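Local atomic coordinates of 2-methyl-3-hydroxypyridine-5-carboxylic acid oxygenase (Mesorhizobium loti, PDB entry 3ALJ), a protein that catalyses the FAD-dependent, oxygen-consuming ring opening of 2-methyl-3-hydroxypyridine-5-carboxylic acid, a step in the breakdown of vitamin B6. Residues His291-Ala296 against Ala341-Tyr346; Thr11-Val16 against Gly34-Leu39; Ile183-Lys188 against Leu256-Lys261. All blocks are in the same frame, centred on the assembly; numbering follows the deposited sequence.

Interaction 1. Residues His291-Ala296 against Ala341-Tyr346; sequences HAMCPA and ALSGDY. With FAD (flavin-adenine dinucleotide), chain B.
Tyr346 meets Ala296 through its CB, 3.9 Å from Ala296 CB, so neither the faces nor the edges of its phenol ring carry this contact; the ring leads away from the loop, and its OH bonds to the backbone O of Met357. The other flat group, the flavin of FAD, has the pyrrolidine of Pro295 over one face of its benzene ring, with Pro295 CB 3.4 Å from flavin C6. Pro295 turns away from helix 321-349 while Cys294 and Ala296 turn toward it, which makes the loop a single layer between cofactor and helix.

On the helix side the packing is close and has no direct hydrogen bond. Ser343 CB sits 3.4 Å from the carbonyl O of Cys294, and Ala296 CB lies over the backbone O of Ser343. In the conformer described, one water donates to both Cys294 O (2.9 Å) and Ser343 OG (3.0 Å); the same hydroxyl is also bonded to Cys339 O, one turn back. With SG beside its own backbone N (chi1 -64°), Cys294 crosses the helix flank, CB near Ser343 O and SG 3.8 Å from Gly344 CA; that sulfur is covalently linked to a beta-mercaptoethanol, probably from the crystallisation liquor. The loop follows the Gly-Asp segment that holds Asp288, an FAD ligand, and its Pro295 on the flavin is consistent with the aromatic-hydroxylase family of flavoprotein monooxygenases.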
loop_
_atom_site.group_PDB
_atom_site.type_symbol
_atom_site.label_atom_id
_atom_site.label_comp_id
_atom_site.label_asym_id
_atom_site.label_seq_id
_atom_site.Cartn_x
_atom_site.Cartn_y
_atom_site.Cartn_z
ATOM N N HIS A 291 -1.079 -7.607 8.467
ATOM C CA HIS A 291 0.288 -7.057 8.698
ATOM C C HIS A 291 0.384 -5.590 8.328
ATOM O O HIS A 291 1.390 -5.121 7.813
ATOM C CB HIS A 291 1.306 -7.930 7.881
ATOM C CG HIS A 291 1.032 -7.985 6.422
ATOM N ND1 HIS A 291 1.105 -6.884 5.588
ATOM C CD2 HIS A 291 0.720 -9.042 5.631
ATOM C CE1 HIS A 291 0.824 -7.285 4.336
ATOM N NE2 HIS A 291 0.573 -8.556 4.335
ATOM N N ALA A 292 -0.615 -4.812 8.686
ATOM C CA ALA A 292 -0.471 -3.385 8.475
ATOM C C ALA A 292 0.695 -2.778 9.205
ATOM O O ALA A 292 1.031 -3.249 10.310
ATOM C CB ALA A 292 -1.726 -2.641 8.929
ATOM N N MET A 293 1.435 -1.855 8.578
ATOM C CA MET A 293 2.737 -1.411 9.038
ATOM C C MET A 293 2.935 0.076 8.900
ATOM O O MET A 293 2.140 0.741 8.221
ATOM C CB MET A 293 3.809 -2.239 8.334
ATOM C CG MET A 293 3.905 -1.946 6.837
ATOM S SD MET A 293 5.262 -2.877 6.044
ATOM C CE MET A 293 4.431 -4.485 5.845
ATOM N N CYS A 294 3.965 0.583 9.526
ATOM C CA CYS A 294 4.317 1.953 9.278
ATOM C C CYS A 294 4.739 2.174 7.831
ATOM O O CYS A 294 5.359 1.282 7.266
ATOM C CB CYS A 294 5.495 2.372 10.190
ATOM S SG CYS A 294 4.992 2.320 11.989
ATOM N N PRO A 295 4.386 3.311 7.237
ATOM C CA PRO A 295 4.674 3.508 5.802
ATOM C C PRO A 295 6.038 4.084 5.437
ATOM O O PRO A 295 6.269 4.355 4.248
ATOM C CB PRO A 295 3.528 4.436 5.370
ATOM C CG PRO A 295 3.331 5.336 6.563
ATOM C CD PRO A 295 3.404 4.334 7.765
ATOM N N ALA A 296 6.975 4.075 6.412
ATOM C CA ALA A 296 8.296 4.655 6.098
ATOM C C ALA A 296 8.956 4.036 4.900
ATOM O O ALA A 296 9.626 4.754 4.126
ATOM C CB ALA A 296 9.252 4.560 7.363
ATOM N N ALA A 341 8.907 -4.619 10.927
ATOM C CA ALA A 341 9.704 -4.145 12.064
ATOM C C ALA A 341 10.691 -2.990 11.704
ATOM O O ALA A 341 10.734 -2.018 12.437
ATOM C CB ALA A 341 10.537 -5.356 12.652
ATOM N N LEU A 342 11.321 -3.150 10.523
ATOM C CA LEU A 342 12.283 -2.152 10.115
ATOM C C LEU A 342 11.565 -0.833 9.792
ATOM O O LEU A 342 12.020 0.247 10.121
ATOM C CB LEU A 342 13.147 -2.683 8.946
ATOM C CG LEU A 342 14.238 -1.651 8.561
ATOM C CD1 LEU A 342 15.203 -1.432 9.765
ATOM C CD2 LEU A 342 15.039 -2.300 7.407
ATOM N N SER A 343 10.408 -0.942 9.135
ATOM C CA SER A 343 9.583 0.268 8.858
ATOM C C SER A 343 9.233 1.012 10.120
ATOM O O SER A 343 9.269 2.207 10.213
ATOM C CB SER A 343 8.284 -0.208 8.155
ATOM O OG SER A 343 8.681 -0.649 6.856
ATOM N N GLY A 344 8.786 0.201 11.106
ATOM C CA GLY A 344 8.471 0.795 12.391
ATOM C C GLY A 344 9.641 1.476 13.107
ATOM O O GLY A 344 9.483 2.524 13.732
ATOM N N ASP A 345 10.793 0.810 12.994
ATOM C CA ASP A 345 12.006 1.413 13.594
ATOM C C ASP A 345 12.375 2.708 12.875
ATOM O O ASP A 345 12.566 3.739 13.494
ATOM C CB ASP A 345 13.085 0.386 13.440
ATOM C CG ASP A 345 14.433 0.842 13.971
ATOM O OD1 ASP A 345 15.090 1.782 13.432
ATOM O OD2 ASP A 345 14.872 0.249 14.922
ATOM N N TYR A 346 12.344 2.700 11.546
ATOM C CA TYR A 346 12.620 3.982 10.853
ATOM C C TYR A 346 11.626 5.032 11.180
ATOM O O TYR A 346 12.010 6.167 11.379
ATOM C CB TYR A 346 12.506 3.720 9.310
ATOM C CG TYR A 346 13.826 3.267 8.677
ATOM C CD1 TYR A 346 14.862 2.579 9.361
ATOM C CD2 TYR A 346 14.085 3.600 7.381
ATOM C CE1 TYR A 346 16.070 2.158 8.694
ATOM C CE2 TYR A 346 15.240 3.245 6.774
ATOM C CZ TYR A 346 16.226 2.560 7.379
ATOM O OH TYR A 346 17.434 2.214 6.773
HETATM P PA FAD B . -7.234 -1.920 1.974
HETATM O O1A FAD B . -6.499 -1.171 0.907
HETATM O O2A FAD B . -7.596 -1.261 3.174
HETATM O O5B FAD B . -8.528 -2.514 1.269
HETATM C C5B FAD B . -9.513 -3.288 2.030
HETATM C C4B FAD B . -10.749 -3.160 1.162
HETATM O O4B FAD B . -11.699 -4.014 1.888
HETATM C C3B FAD B . -11.378 -1.816 1.137
HETATM O O3B FAD B . -11.787 -1.458 -0.198
HETATM C C2B FAD B . -12.555 -1.937 2.171
HETATM O O2B FAD B . -13.666 -1.073 1.874
HETATM C C1B FAD B . -13.021 -3.344 1.988
HETATM N N9A FAD B . -13.550 -3.950 3.168
HETATM C C8A FAD B . -13.265 -3.700 4.492
HETATM N N7A FAD B . -13.920 -4.544 5.303
HETATM C C5A FAD B . -14.666 -5.366 4.472
HETATM C C6A FAD B . -15.463 -6.480 4.724
HETATM N N6A FAD B . -15.700 -6.895 6.013
HETATM N N1A FAD B . -16.009 -7.075 3.662
HETATM C C2A FAD B . -15.825 -6.652 2.406
HETATM N N3A FAD B . -15.025 -5.595 2.083
HETATM C C4A FAD B . -14.434 -4.991 3.150
HETATM N N1 FAD B . 1.904 1.022 0.748
HETATM C C2 FAD B . 2.731 0.970 -0.281
HETATM O O2 FAD B . 3.020 -0.084 -0.868
HETATM N N3 FAD B . 3.337 2.139 -0.743
HETATM C C4 FAD B . 3.061 3.382 -0.171
HETATM O O4 FAD B . 3.524 4.442 -0.735
HETATM C C4X FAD B . 2.207 3.398 0.917
HETATM N N5 FAD B . 1.979 4.632 1.618
HETATM C C5X FAD B . 1.178 4.625 2.745
HETATM C C6 FAD B . 1.019 5.790 3.515
HETATM C C7 FAD B . 0.174 5.804 4.595
HETATM C C7M FAD B . 0.008 7.117 5.413
HETATM C C8 FAD B . -0.478 4.654 4.989
HETATM C C8M FAD B . -1.408 4.618 6.224
HETATM C C9 FAD B . -0.323 3.482 4.236
HETATM C C9A FAD B . 0.551 3.444 3.121
HETATM N N10 FAD B . 0.765 2.223 2.343
HETATM C C10 FAD B . 1.616 2.220 1.302
HETATM C "C1'" FAD B . 0.074 0.926 2.801
HETATM C "C2'" FAD B . -1.152 0.683 1.932
HETATM O "O2'" FAD B . -2.025 1.830 2.012
HETATM C "C3'" FAD B . -1.951 -0.504 2.504
HETATM O "O3'" FAD B . -0.970 -1.461 3.054
HETATM C "C4'" FAD B . -2.727 -1.254 1.502
HETATM O "O4'" FAD B . -3.732 -0.339 0.977
HETATM C "C5'" FAD B . -3.467 -2.400 2.110
HETATM O "O5'" FAD B . -4.214 -3.054 1.088
HETATM P P FAD B . -5.321 -4.079 1.558
HETATM O O1P FAD B . -5.962 -4.542 0.320
HETATM O O2P FAD B . -4.784 -5.087 2.527
HETATM O O3P FAD B . -6.350 -3.191 2.434
HETATM O O HOH W 1 6.626 0.338 4.894
#

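Interaction 2. Residues Thr11-Val16 against Gly34-Leu39; sequences TRRAEV and GWDVRL
The first two strands of a Rossmann-type beta-alpha-beta unit meet here: strand 13-17 leads into helix 21-32, whose Schellman end at Gly34 turns the chain back into strand 36-40, parallel to the first. Arg13 pairs with Asp36, Ala14 with Val37, Glu15 with Arg38 and Val16 with Leu39. Four backbone hydrogen bonds zip the pair, beginning with Asp36 N to Arg12 O at 2.8 Å and ending with Val16 N to Arg38 O at 2.9 Å.

The two sheet faces differ. On that of Ala14, Val16, Val37 and Leu39 the contact is apolar, Val16 CG2 touching Val37 CG1, with helix 21-32 covering Ala14 and Val37. Next to it, where the strands begin, the Trp35 indole takes Arg12, in the conformer described, over one face: Arg12 CB stands above the six-membered ring, and the guanidinium lies flat near Trp35 NE1, planes 25° apart, a cation-pi stack. The bend at chi3 (-82°) lays the guanidinium down on the pyrrole side of the indole, and Glu316 pairs with its charge. Ala14 CB reaches the same ring, 3.7 Å from Trp35 CE3.

The opposite face carries charge. Arg38 holds Asp36 side-on, NE to OD1 at 2.9 Å and NH1 to OD2 at 2.8 Å, both oxygens being met from above the carboxylate plane. Onto Arg38 the guanidinium of Arg13 stacks almost flat, 10° between planes, two like charges that the Asp36 carboxylate probably makes tolerable. The direct salt bridge from Asp36 OD2 to Arg13 NE is long, and a water closes the gap, accepting from Arg13 NE at 2.8 Å and donating to Asp36 OD2 at 2.9 Å.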
loop_
_atom_site.group_PDB
_atom_site.type_symbol
_atom_site.label_atom_id
_atom_site.label_comp_id
_atom_site.label_asym_id
_atom_site.label_seq_id
_atom_site.Cartn_x
_atom_site.Cartn_y
_atom_site.Cartn_z
ATOM N N THR A 11 -13.329 -27.827 -10.482
ATOM C CA THR A 11 -13.041 -26.325 -10.340
ATOM C C THR A 11 -13.204 -25.856 -8.879
ATOM O O THR A 11 -14.296 -25.849 -8.348
ATOM C CB THR A 11 -14.011 -25.384 -11.110
ATOM O OG1 THR A 11 -14.038 -25.743 -12.494
ATOM C CG2 THR A 11 -13.456 -23.949 -11.098
ATOM N N ARG A 12 -12.091 -25.427 -8.317
ATOM C CA ARG A 12 -11.946 -24.898 -6.981
ATOM C C ARG A 12 -12.630 -23.500 -6.896
ATOM O O ARG A 12 -12.555 -22.724 -7.805
ATOM C CB ARG A 12 -10.442 -24.745 -6.815
ATOM C CG ARG A 12 -9.618 -26.022 -7.044
ATOM C CD ARG A 12 -8.128 -25.592 -6.925
ATOM N NE ARG A 12 -7.550 -24.986 -8.135
ATOM C CZ ARG A 12 -6.248 -24.657 -8.238
ATOM N NH1 ARG A 12 -5.794 -24.153 -9.347
ATOM N NH2 ARG A 12 -5.452 -24.897 -7.232
ATOM N N ARG A 13 -13.307 -23.238 -5.784
ATOM C CA ARG A 13 -13.964 -21.971 -5.593
ATOM C C ARG A 13 -13.292 -21.132 -4.447
ATOM O O ARG A 13 -13.003 -21.683 -3.414
ATOM C CB ARG A 13 -15.426 -22.241 -5.208
ATOM C CG ARG A 13 -16.208 -20.872 -5.296
ATOM C CD ARG A 13 -17.642 -20.828 -5.074
ATOM N NE ARG A 13 -18.220 -21.602 -6.141
ATOM C CZ ARG A 13 -19.507 -21.895 -6.123
ATOM N NH1 ARG A 13 -20.015 -22.699 -7.093
ATOM N NH2 ARG A 13 -20.271 -21.419 -5.142
ATOM N N ALA A 14 -13.063 -19.853 -4.768
ATOM C CA ALA A 14 -12.532 -18.943 -3.713
ATOM C C ALA A 14 -13.543 -17.804 -3.567
ATOM O O ALA A 14 -14.062 -17.264 -4.516
ATOM C CB ALA A 14 -11.206 -18.421 -4.221
ATOM N N GLU A 15 -13.676 -17.430 -2.284
ATOM C CA GLU A 15 -14.484 -16.189 -1.956
ATOM C C GLU A 15 -13.469 -15.247 -1.267
ATOM O O GLU A 15 -12.823 -15.597 -0.280
ATOM C CB GLU A 15 -15.634 -16.569 -0.969
ATOM C CG GLU A 15 -16.699 -17.441 -1.631
ATOM C CD GLU A 15 -17.623 -16.665 -2.502
ATOM O OE1 GLU A 15 -17.468 -15.433 -2.623
ATOM O OE2 GLU A 15 -18.525 -17.259 -3.091
ATOM N N VAL A 16 -13.361 -14.031 -1.824
ATOM C CA VAL A 16 -12.410 -13.032 -1.368
ATOM C C VAL A 16 -13.201 -11.914 -0.753
ATOM O O VAL A 16 -14.170 -11.364 -1.402
ATOM C CB VAL A 16 -11.598 -12.532 -2.559
ATOM C CG1 VAL A 16 -10.633 -11.402 -2.114
ATOM C CG2 VAL A 16 -10.849 -13.640 -3.257
ATOM N N GLY A 34 -7.193 -20.643 -12.776
ATOM C CA GLY A 34 -8.382 -21.515 -13.053
ATOM C C GLY A 34 -9.338 -21.608 -11.863
ATOM O O GLY A 34 -10.346 -22.304 -11.963
ATOM N N TRP A 35 -9.123 -20.851 -10.779
ATOM C CA TRP A 35 -10.155 -20.797 -9.698
ATOM C C TRP A 35 -11.395 -20.083 -10.200
ATOM O O TRP A 35 -11.372 -19.129 -10.961
ATOM C CB TRP A 35 -9.601 -20.056 -8.475
ATOM C CG TRP A 35 -8.563 -20.762 -7.730
ATOM C CD1 TRP A 35 -7.186 -20.933 -8.015
ATOM C CD2 TRP A 35 -8.772 -21.387 -6.477
ATOM N NE1 TRP A 35 -6.605 -21.623 -7.053
ATOM C CE2 TRP A 35 -7.532 -21.937 -6.052
ATOM C CE3 TRP A 35 -9.894 -21.531 -5.626
ATOM C CZ2 TRP A 35 -7.325 -22.617 -4.810
ATOM C CZ3 TRP A 35 -9.673 -22.235 -4.414
ATOM C CH2 TRP A 35 -8.433 -22.783 -4.024
ATOM N N ASP A 36 -12.533 -20.559 -9.608
ATOM C CA ASP A 36 -13.752 -19.819 -9.721
ATOM C C ASP A 36 -13.714 -18.787 -8.562
ATOM O O ASP A 36 -13.937 -19.226 -7.445
ATOM C CB ASP A 36 -14.977 -20.772 -9.616
ATOM C CG ASP A 36 -16.322 -19.983 -9.662
ATOM O OD1 ASP A 36 -16.373 -18.742 -9.792
ATOM O OD2 ASP A 36 -17.410 -20.682 -9.769
ATOM N N VAL A 37 -13.485 -17.527 -8.846
ATOM C CA VAL A 37 -13.313 -16.517 -7.793
ATOM C C VAL A 37 -14.371 -15.473 -7.788
ATOM O O VAL A 37 -14.704 -14.851 -8.825
ATOM C CB VAL A 37 -12.038 -15.629 -8.132
ATOM C CG1 VAL A 37 -11.728 -14.728 -6.892
ATOM C CG2 VAL A 37 -10.929 -16.382 -8.471
ATOM N N ARG A 38 -14.918 -15.221 -6.579
ATOM C CA ARG A 38 -15.860 -14.149 -6.432
ATOM C C ARG A 38 -15.297 -13.188 -5.373
ATOM O O ARG A 38 -14.652 -13.685 -4.374
ATOM C CB ARG A 38 -17.197 -14.710 -5.895
ATOM C CG ARG A 38 -17.806 -15.738 -6.954
ATOM C CD ARG A 38 -17.529 -17.145 -6.465
ATOM N NE ARG A 38 -17.985 -18.173 -7.442
ATOM C CZ ARG A 38 -19.262 -18.568 -7.528
ATOM N NH1 ARG A 38 -19.535 -19.533 -8.393
ATOM N NH2 ARG A 38 -20.236 -18.061 -6.716
ATOM N N LEU A 39 -15.426 -11.902 -5.588
ATOM C CA LEU A 39 -14.872 -10.870 -4.642
ATOM C C LEU A 39 -15.964 -10.003 -4.140
ATOM O O LEU A 39 -16.864 -9.575 -4.934
ATOM C CB LEU A 39 -13.803 -10.053 -5.425
ATOM C CG LEU A 39 -13.168 -8.933 -4.566
ATOM C CD1 LEU A 39 -11.638 -8.810 -4.928
ATOM C CD2 LEU A 39 -13.806 -7.608 -4.683
HETATM O O HOH W 2 -17.218 -23.181 -8.275
HETATM O O HOH W 3 -20.266 -16.078 -4.685
#

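Interaction 3. Residues Ile183-Lys188 against Leu256-Lys261; sequences IVPRMK and LIEAAK
Val184 has CG1 beside its backbone N and CG2 in the crowded position between N and the carbonyl carbon (chi1 -61°), a setting that presents CG1 to the helix, 3.7 Å from Ala259 CA. In Glu258, chi1 (-53°) sets CG near Pro185 and Met187, and the bend at chi2 swings the carboxylate out to the side, where Lys261 NZ can meet it. Val184 CG1 also meets Ala259 CB at 3.9 Å, and Val184 CB approaches Glu258 CB at 4.1 Å.

Farther out, Pro185 crosses Glu258 at about a right angle, its ring carbon CD resting 3.8 Å from Glu258 CB. Met187 follows just beyond the end of the strand, its SD 4.1 Å from Glu258 CG. No hydrogen bond joins the segments, and the acidic side chain contributes its hydrocarbon part. Its charge is met three residues on: Lys261 NZ donates to Glu258 OE1 at 3.1 Å, reaching it on the syn side, somewhat out of the carboxylate plane, and has a weaker bond to OE2. An alanine in place of Glu258 would probably open a gap at Met187 SD, thin the cover of Pro185, and leave the Lys261 ammonium without its carboxylate mate.

Val184 also touches Leu222 and Leu224 of the neighbouring antiparallel strand, as well as Leu262; on the helix, Leu256, turned away from the strand, touches Leu242, Trp245 and Val246. The short strand and helix axes pass 7.7 Å apart at 128°. This is helix-on-sheet packing, with helix 253-260 laid across the end of strand 170-185 in the large mixed sheet of an alpha/beta fold.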
loop_
_atom_site.group_PDB
_atom_site.type_symbol
_atom_site.label_atom_id
_atom_site.label_comp_id
_atom_site.label_asym_id
_atom_site.label_seq_id
_atom_site.Cartn_x
_atom_site.Cartn_y
_atom_site.Cartn_z
ATOM N N ILE A 183 -3.589 14.892 -4.014
ATOM C CA ILE A 183 -3.198 15.092 -5.395
ATOM C C ILE A 183 -3.522 16.481 -5.801
ATOM O O ILE A 183 -4.709 16.931 -5.666
ATOM C CB ILE A 183 -3.835 14.048 -6.340
ATOM C CG1 ILE A 183 -3.635 12.574 -5.917
ATOM C CG2 ILE A 183 -3.385 14.285 -7.775
ATOM C CD1 ILE A 183 -2.095 12.149 -5.797
ATOM N N VAL A 184 -2.514 17.170 -6.329
ATOM C CA VAL A 184 -2.661 18.527 -6.913
ATOM C C VAL A 184 -1.998 18.541 -8.284
ATOM O O VAL A 184 -1.247 17.656 -8.693
ATOM C CB VAL A 184 -2.052 19.637 -6.017
ATOM C CG1 VAL A 184 -2.803 19.617 -4.673
ATOM C CG2 VAL A 184 -0.546 19.364 -5.777
ATOM N N PRO A 185 -2.280 19.552 -9.109
ATOM C CA PRO A 185 -1.536 19.737 -10.341
ATOM C C PRO A 185 -0.035 19.938 -10.107
ATOM O O PRO A 185 0.352 20.448 -9.026
ATOM C CB PRO A 185 -2.189 21.034 -10.957
ATOM C CG PRO A 185 -3.445 21.175 -10.273
ATOM C CD PRO A 185 -3.263 20.629 -8.866
ATOM N N ARG A 186 0.760 19.477 -11.076
ATOM C CA ARG A 186 2.207 19.660 -10.989
ATOM C C ARG A 186 2.687 21.115 -10.864
ATOM O O ARG A 186 3.676 21.347 -10.186
ATOM C CB ARG A 186 2.869 19.045 -12.187
ATOM C CG ARG A 186 2.743 17.479 -12.241
ATOM C CD ARG A 186 3.721 16.747 -11.287
ATOM N NE ARG A 186 5.121 17.117 -11.423
ATOM C CZ ARG A 186 5.976 16.569 -12.264
ATOM N NH1 ARG A 186 5.682 15.571 -13.124
ATOM N NH2 ARG A 186 7.224 16.998 -12.211
ATOM N N MET A 187 1.985 22.055 -11.532
ATOM C CA MET A 187 2.392 23.467 -11.567
ATOM C C MET A 187 3.869 23.597 -11.941
ATOM O O MET A 187 4.568 24.430 -11.355
ATOM C CB MET A 187 2.125 24.155 -10.213
ATOM C CG MET A 187 0.698 23.903 -9.591
ATOM S SD MET A 187 -0.576 24.413 -10.757
ATOM C CE MET A 187 -0.435 26.263 -10.601
ATOM N N LYS A 188 4.339 22.782 -12.878
ATOM C CA LYS A 188 5.799 22.627 -12.940
ATOM C C LYS A 188 6.441 23.945 -13.382
ATOM O O LYS A 188 7.491 24.295 -12.807
ATOM C CB LYS A 188 6.251 21.413 -13.784
ATOM C CG LYS A 188 7.773 21.024 -13.700
ATOM C CD LYS A 188 8.028 19.816 -14.608
ATOM C CE LYS A 188 9.448 19.586 -14.913
ATOM N NZ LYS A 188 9.538 18.470 -15.931
ATOM N N LEU A 256 0.867 24.325 -3.082
ATOM C CA LEU A 256 0.179 24.447 -1.826
ATOM C C LEU A 256 -1.131 25.266 -1.970
ATOM O O LEU A 256 -2.126 24.948 -1.306
ATOM C CB LEU A 256 1.035 24.965 -0.705
ATOM C CG LEU A 256 2.218 24.002 -0.341
ATOM C CD1 LEU A 256 3.238 24.817 0.494
ATOM C CD2 LEU A 256 1.665 22.840 0.385
ATOM N N ILE A 257 -1.099 26.280 -2.851
ATOM C CA ILE A 257 -2.343 27.054 -3.035
ATOM C C ILE A 257 -3.375 26.102 -3.626
ATOM O O ILE A 257 -4.552 26.150 -3.208
ATOM C CB ILE A 257 -2.028 28.265 -3.969
ATOM C CG1 ILE A 257 -1.277 29.320 -3.145
ATOM C CG2 ILE A 257 -3.356 28.856 -4.591
ATOM C CD1 ILE A 257 -0.670 30.452 -4.019
ATOM N N GLU A 258 -3.003 25.219 -4.596
ATOM C CA GLU A 258 -3.975 24.246 -5.128
ATOM C C GLU A 258 -4.417 23.283 -4.050
ATOM O O GLU A 258 -5.617 22.947 -3.924
ATOM C CB GLU A 258 -3.482 23.480 -6.344
ATOM C CG GLU A 258 -2.976 24.468 -7.453
ATOM C CD GLU A 258 -4.114 25.373 -7.949
ATOM O OE1 GLU A 258 -5.246 24.892 -8.055
ATOM O OE2 GLU A 258 -3.849 26.617 -8.149
ATOM N N ALA A 259 -3.492 22.902 -3.148
ATOM C CA ALA A 259 -3.886 21.980 -2.074
ATOM C C ALA A 259 -4.892 22.477 -1.112
ATOM O O ALA A 259 -5.771 21.738 -0.581
ATOM C CB ALA A 259 -2.604 21.505 -1.292
ATOM N N ALA A 260 -4.757 23.790 -0.834
ATOM C CA ALA A 260 -5.624 24.437 0.125
ATOM C C ALA A 260 -7.092 24.537 -0.366
ATOM O O ALA A 260 -7.950 24.706 0.525
ATOM C CB ALA A 260 -5.045 25.843 0.481
ATOM N N LYS A 261 -7.317 24.359 -1.658
ATOM C CA LYS A 261 -8.723 24.315 -2.213
ATOM C C LYS A 261 -9.456 23.013 -1.919
ATOM O O LYS A 261 -10.677 22.930 -2.168
ATOM C CB LYS A 261 -8.674 24.496 -3.704
ATOM C CG LYS A 261 -8.053 25.835 -4.063
ATOM C CD LYS A 261 -7.922 25.885 -5.531
ATOM C CE LYS A 261 -7.440 27.317 -5.942
ATOM N NZ LYS A 261 -7.062 27.315 -7.345
#

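Along the chain interaction 2 comes first, then interaction 3, then interaction 1, each closing before the next opens. Interactions 2 and 3 lie on opposite sides of the chain's centre, about 42 Å apart between centres, in different sheets: the six-stranded Rossmann-type sheet and the seven-stranded mixed one. Interaction 1 sits nearer the middle, its centre about 32 Å from that of interaction 2 and 29 Å from that of interaction 3, where a loop and helix 321-349 back the flavin. No two contacts touch. Ala22 and Glu41, just past the Rossmann strands of interaction 2, bond to FAD, while Pro295 of interaction 1 meets its flavin, consistent with a cofactor stretched from the Rossmann unit toward the middle of a flavoprotein hydroxylase.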